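Long-range contact in NAD(P)H-flavin oxidoreductase (Staphylococcus epidermidis ATCC 12228, PDB 3GBH), which probably reduces flavin or other acceptors with NAD(P)H, using a bound flavin mononucleotide, as in other members of the nitroreductase family: residues B[56-61]-B[82-87]. Numbering follows the deposited sequence.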
# COMPACT_ATOMS: atom_id res chain seq x y z
N ILE B 56 -24.27 5.94 -30.62
CA ILE B 56 -23.36 4.92 -31.18
C ILE B 56 -23.98 4.28 -32.44
O ILE B 56 -25.02 3.62 -32.35
CB ILE B 56 -23.04 3.83 -30.16
CG1 ILE B 56 -22.51 4.45 -28.85
CG2 ILE B 56 -22.02 2.81 -30.79
CD1 ILE B 56 -22.30 3.43 -27.72
N ALA B 57 -23.34 4.48 -33.60
CA ALA B 57 -23.66 3.73 -34.82
C ALA B 57 -22.76 2.49 -34.84
O ALA B 57 -21.54 2.62 -34.96
CB ALA B 57 -23.43 4.61 -36.09
N VAL B 58 -23.36 1.31 -34.67
CA VAL B 58 -22.61 0.05 -34.64
C VAL B 58 -22.65 -0.47 -36.08
O VAL B 58 -23.62 -1.13 -36.49
CB VAL B 58 -23.26 -0.95 -33.67
CG1 VAL B 58 -22.45 -2.24 -33.61
CG2 VAL B 58 -23.47 -0.32 -32.25
N VAL B 59 -21.61 -0.13 -36.85
CA VAL B 59 -21.54 -0.53 -38.24
C VAL B 59 -21.03 -1.96 -38.36
O VAL B 59 -19.86 -2.22 -38.19
CB VAL B 59 -20.64 0.42 -39.07
CG1 VAL B 59 -20.60 -0.03 -40.54
CG2 VAL B 59 -21.16 1.85 -38.94
N GLN B 60 -21.94 -2.87 -38.68
CA GLN B 60 -21.62 -4.29 -38.76
C GLN B 60 -21.96 -4.92 -40.12
O GLN B 60 -21.30 -5.87 -40.52
CB GLN B 60 -22.35 -5.04 -37.64
CG GLN B 60 -23.87 -4.83 -37.71
CD GLN B 60 -24.67 -5.72 -36.75
OE1 GLN B 60 -25.86 -5.95 -36.98
NE2 GLN B 60 -24.04 -6.16 -35.64
N SER B 61 -22.95 -4.39 -40.84
CA SER B 61 -23.39 -5.00 -42.11
C SER B 61 -22.37 -4.81 -43.22
O SER B 61 -21.66 -3.82 -43.22
CB SER B 61 -24.73 -4.41 -42.57
OG SER B 61 -24.54 -3.10 -43.07
N SER B 82 -12.89 -5.99 -38.72
CA SER B 82 -13.59 -5.81 -37.45
C SER B 82 -14.96 -6.50 -37.39
O SER B 82 -15.68 -6.62 -38.41
CB SER B 82 -13.77 -4.31 -37.15
OG SER B 82 -14.63 -3.69 -38.09
N SER B 83 -15.33 -6.92 -36.19
CA SER B 83 -16.69 -7.41 -35.98
C SER B 83 -17.68 -6.27 -36.19
O SER B 83 -18.77 -6.47 -36.69
CB SER B 83 -16.84 -8.01 -34.59
OG SER B 83 -16.08 -9.20 -34.49
N ALA B 84 -17.28 -5.06 -35.75
CA ALA B 84 -18.07 -3.87 -35.97
C ALA B 84 -17.13 -2.68 -35.95
O ALA B 84 -16.11 -2.70 -35.24
CB ALA B 84 -19.16 -3.73 -34.84
N MSE B 85 -17.49 -1.64 -36.71
CA MSE B 85 -16.89 -0.31 -36.54
C MSE B 85 -17.90 0.57 -35.82
O MSE B 85 -18.94 0.93 -36.38
CB MSE B 85 -16.54 0.30 -37.89
CG MSE B 85 -15.90 1.68 -37.79
SE MSE B 85 -14.16 1.69 -36.91
CE MSE B 85 -13.12 1.02 -38.39
N LEU B 86 -17.58 0.93 -34.59
CA LEU B 86 -18.43 1.79 -33.79
C LEU B 86 -18.08 3.22 -34.18
O LEU B 86 -16.92 3.57 -34.18
CB LEU B 86 -18.16 1.58 -32.30
CG LEU B 86 -18.18 0.14 -31.78
CD1 LEU B 86 -18.04 0.11 -30.26
CD2 LEU B 86 -19.43 -0.59 -32.21
N ILE B 87 -19.07 4.01 -34.57
CA ILE B 87 -18.84 5.44 -34.79
C ILE B 87 -19.67 6.19 -33.76
O ILE B 87 -20.90 6.07 -33.74
CB ILE B 87 -19.20 5.87 -36.20
CG1 ILE B 87 -18.56 4.93 -37.23
CG2 ILE B 87 -18.76 7.33 -36.46
CD1 ILE B 87 -18.96 5.22 -38.70
O HOH W 1 -18.87 -7.04 -39.34
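Val-58 and Leu-86 lie side by side and point the same way from two antiparallel strands. Val-58 CG1 is anti to the backbone N (chi1 -178°) and meets two groups. One is Leu-86 CD2, 3.7 Å from Val-58 CG1. The other is Ala-84 CB, 3.8 Å from Val-58 CG1. Leu-86 CD2 also approaches Val-58 CG2, so this branch of the leucine sits against both valine methyls. Helix 32-42 packs on this face, with Ile-39 on Val-58 and Met-35 on Ala-84.

On the other face, Val-59 and Ile-87 cross obliquely. They are not directly paired, and the touch is made by Val-59 CG2 and Ile-87 CD1, 4.0 Å apart. Val-59 CB also lies 3.2 Å from Met-85 O. The direct neighbour of Val-59 is Met-85, a selenomethionine. Their CB atoms are close, but the chain of Met-85 bends at chi2 (65°) and chi3 and leads its end away from Val-59.

The strands belong to the antiparallel sheet of the nitroreductase fold. Strand 54-59 is outermost within its chain, and a strand of a second subunit pairs with it in parallel, extending the sheet across the interface. Strand 84-91 is flanked on its other side by strand 183-192, where Ser-83 and Ala-84 form a classic beta bulge opposite Ile-191.

Four backbone hydrogen bonds join the strands, two in each of the pairs Ala-57 with Ile-87 and Val-59 with Met-85. The bond from Val-59 N to Met-85 O is 2.9 Å long, and its donor stands 42° out of the carbonyl plane. Past the strand pairing, one water lies between Gln-60 O, 2.9 Å from it, and Ser-83 O, within hydrogen-bonding distance of both.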